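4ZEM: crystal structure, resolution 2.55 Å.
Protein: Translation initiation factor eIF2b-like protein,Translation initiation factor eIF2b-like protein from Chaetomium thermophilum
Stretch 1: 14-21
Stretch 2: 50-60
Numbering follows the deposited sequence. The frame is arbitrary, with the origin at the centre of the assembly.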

# COMPACT_ATOMS: atom_id res chain seq x y z
N THR A 14 12.10 11.73 12.95
CA THR A 14 13.00 11.50 14.08
C THR A 14 13.10 10.00 14.37
O THR A 14 14.17 9.49 14.70
N TRP A 15 11.97 9.30 14.24
CA TRP A 15 11.93 7.86 14.44
C TRP A 15 12.82 7.15 13.43
O TRP A 15 13.50 6.18 13.77
N THR A 16 12.82 7.65 12.20
CA THR A 16 13.57 7.03 11.11
C THR A 16 15.10 7.03 11.30
O THR A 16 15.76 6.06 10.94
N LYS A 17 15.66 8.10 11.87
CA LYS A 17 17.12 8.14 12.00
C LYS A 17 17.64 7.75 13.38
O LYS A 17 18.85 7.78 13.62
N SER A 18 16.75 7.38 14.28
CA SER A 18 17.17 6.73 15.51
C SER A 18 17.17 5.23 15.29
O SER A 18 17.69 4.48 16.10
N LEU A 19 16.61 4.82 14.16
CA LEU A 19 16.39 3.40 13.85
C LEU A 19 17.66 2.54 13.97
O LEU A 19 17.65 1.49 14.60
N ARG A 20 18.74 3.01 13.35
CA ARG A 20 19.95 2.21 13.22
C ARG A 20 20.85 2.28 14.46
O ARG A 20 21.69 1.41 14.66
N ASP A 21 20.66 3.30 15.28
CA ASP A 21 21.37 3.41 16.56
C ASP A 21 20.45 3.44 17.78
O ASP A 21 20.73 4.12 18.76
N ALA A 50 8.06 -1.42 6.70
CA ALA A 50 9.16 -2.02 5.95
C ALA A 50 10.51 -1.75 6.61
O ALA A 50 11.35 -2.64 6.73
N GLN A 51 10.71 -0.51 7.06
CA GLN A 51 11.96 -0.14 7.72
C GLN A 51 12.14 -0.83 9.07
O GLN A 51 13.25 -1.26 9.42
N LEU A 52 11.06 -0.94 9.83
CA LEU A 52 11.11 -1.61 11.13
C LEU A 52 11.39 -3.10 10.93
O LEU A 52 12.19 -3.69 11.66
N LEU A 53 10.73 -3.71 9.94
CA LEU A 53 10.92 -5.13 9.66
C LEU A 53 12.35 -5.40 9.20
O LEU A 53 12.93 -6.44 9.51
N ARG A 54 12.93 -4.44 8.47
CA ARG A 54 14.32 -4.55 8.05
C ARG A 54 15.25 -4.60 9.26
O ARG A 54 16.23 -5.34 9.28
N GLN A 55 14.92 -3.81 10.28
CA GLN A 55 15.72 -3.76 11.49
C GLN A 55 15.53 -5.03 12.32
O GLN A 55 16.44 -5.47 13.01
N VAL A 56 14.34 -5.62 12.22
CA VAL A 56 14.06 -6.90 12.85
C VAL A 56 14.93 -7.99 12.23
O VAL A 56 15.53 -8.80 12.93
N VAL A 57 15.02 -7.99 10.90
CA VAL A 57 15.87 -8.95 10.20
C VAL A 57 17.33 -8.75 10.61
O VAL A 57 18.06 -9.71 10.85
N ALA A 58 17.74 -7.49 10.71
CA ALA A 58 19.12 -7.14 11.05
C ALA A 58 19.51 -7.40 12.51
O ALA A 58 20.57 -7.96 12.77
N LYS A 59 18.68 -6.97 13.45
CA LYS A 59 19.07 -7.00 14.86
C LYS A 59 18.50 -8.14 15.72
O LYS A 59 19.08 -8.45 16.76
N SER A 60 17.38 -8.73 15.33
CA SER A 60 16.81 -9.82 16.14
C SER A 60 17.71 -11.06 16.11
O SER A 60 18.56 -11.20 15.23

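Two helical segments run side by side, their N-to-C directions 17° apart and their axes 11.2 Å apart at closest approach. Thr14 (chi1 p) is out of reach of the second stretch. Trp15 (t) leaves its backbone sideways, but its ring reaches inward. The ring edge meets Leu52 (t, m), with CH2 of Trp15 4.0 Å from CB of Leu52. Its indole NE1 is hydrogen-bonded elsewhere in the structure. Thr16 (m) places its methyl CG2 3.6 Å from NE2 of Gln51 (m, t), which points toward the first stretch. Lys17 and Ser18 make no contact across. Leu19 (t, p) is buried; its CA-to-CB bond points sideways, but its end comes nearer the second stretch. Its CD2 lies 3.8 Å from CB of Gln51, and its CG lies 3.5 Å from CG of Gln55 (m, m). Arg20 starts sideways, with chi1 m and chi2 at 130°, and its end comes nearer. Its CG is 3.4 Å from NE2 of Gln55. Its NH2 is 3.6 Å from NH1 of Arg54 (t, t, t), so two like charges lie close together. The backbone of Arg20 supplies the cross-stretch hydrogen bond: NZ of the Lys59 side chain (m, t, t, t) donates weakly to O of Arg20 at 3.3 Å. Asp21 points away and is poorly ordered.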

# COMPACT_ATOMS: atom_id res chain seq x y z
CB THR A 14 12.54 12.25 15.35
OG1 THR A 14 11.22 11.85 15.70
CG2 THR A 14 12.56 13.75 15.10
CB TRP A 15 10.49 7.34 14.32
CG TRP A 15 10.37 5.84 14.47
CD1 TRP A 15 10.23 5.14 15.63
CD2 TRP A 15 10.37 4.87 13.41
NE1 TRP A 15 10.15 3.80 15.37
CE2 TRP A 15 10.23 3.60 14.01
CE3 TRP A 15 10.46 4.95 12.02
CZ2 TRP A 15 10.19 2.42 13.27
CZ3 TRP A 15 10.42 3.78 11.28
CH2 TRP A 15 10.29 2.53 11.91
CB THR A 16 13.25 7.72 9.77
OG1 THR A 16 11.83 7.70 9.57
CG2 THR A 16 13.92 7.00 8.62
CB LYS A 17 17.67 9.52 11.63
CG LYS A 17 18.53 9.48 10.38
CD LYS A 17 19.59 8.38 10.51
CE LYS A 17 20.75 8.57 9.55
NZ LYS A 17 21.46 9.86 9.79
CB SER A 18 16.25 7.11 16.67
OG SER A 18 14.90 7.19 16.25
CB LEU A 19 15.80 3.29 12.45
CG LEU A 19 14.88 2.12 12.13
CD1 LEU A 19 13.66 2.17 13.04
CD2 LEU A 19 14.46 2.19 10.68
CB ARG A 20 20.72 2.63 11.96
CG ARG A 20 20.28 1.82 10.73
CD ARG A 20 19.96 2.69 9.52
NE ARG A 20 18.93 2.07 8.69
CZ ARG A 20 18.06 2.75 7.94
NH1 ARG A 20 18.09 4.07 7.92
NH2 ARG A 20 17.16 2.10 7.22
CB ASP A 21 22.26 4.66 16.58
CG ASP A 21 23.36 4.62 15.54
OD1 ASP A 21 24.15 3.64 15.55
OD2 ASP A 21 23.46 5.56 14.72
CB ALA A 50 9.16 -1.51 4.50
CB GLN A 51 12.02 1.38 7.90
CG GLN A 51 12.64 2.09 6.71
CD GLN A 51 12.50 3.59 6.77
OE1 GLN A 51 11.47 4.10 7.20
NE2 GLN A 51 13.53 4.30 6.34
CB LEU A 52 9.80 -1.39 11.90
CG LEU A 52 9.69 -1.86 13.36
CD1 LEU A 52 9.42 -3.36 13.51
CD2 LEU A 52 10.92 -1.43 14.16
CB LEU A 53 9.92 -5.61 8.61
CG LEU A 53 8.47 -5.69 9.10
CD1 LEU A 53 7.59 -6.38 8.06
CD2 LEU A 53 8.39 -6.39 10.45
CB ARG A 54 14.70 -3.38 7.15
CG ARG A 54 16.05 -3.53 6.49
CD ARG A 54 16.37 -2.34 5.60
NE ARG A 54 17.72 -2.42 5.06
CZ ARG A 54 18.78 -1.82 5.60
NH1 ARG A 54 18.64 -1.10 6.70
NH2 ARG A 54 19.97 -1.95 5.03
CB GLN A 55 15.34 -2.54 12.33
CG GLN A 55 15.95 -1.24 11.85
CD GLN A 55 17.46 -1.28 11.80
OE1 GLN A 55 18.11 -1.81 12.71
NE2 GLN A 55 18.04 -0.72 10.74
CB VAL A 56 12.57 -7.28 12.72
CG1 VAL A 56 12.33 -8.72 13.14
CG2 VAL A 56 11.71 -6.33 13.53
CB VAL A 57 15.74 -8.81 8.66
CG1 VAL A 57 16.76 -9.70 7.96
CG2 VAL A 57 14.33 -9.17 8.23
CB ALA A 58 19.37 -5.68 10.71
CB LYS A 59 18.71 -5.67 15.51
CG LYS A 59 19.37 -4.46 14.86
CD LYS A 59 19.09 -3.20 15.66
CE LYS A 59 20.01 -2.06 15.26
NZ LYS A 59 19.97 -0.96 16.26
CB SER A 60 15.39 -10.16 15.68
OG SER A 60 15.40 -10.93 14.50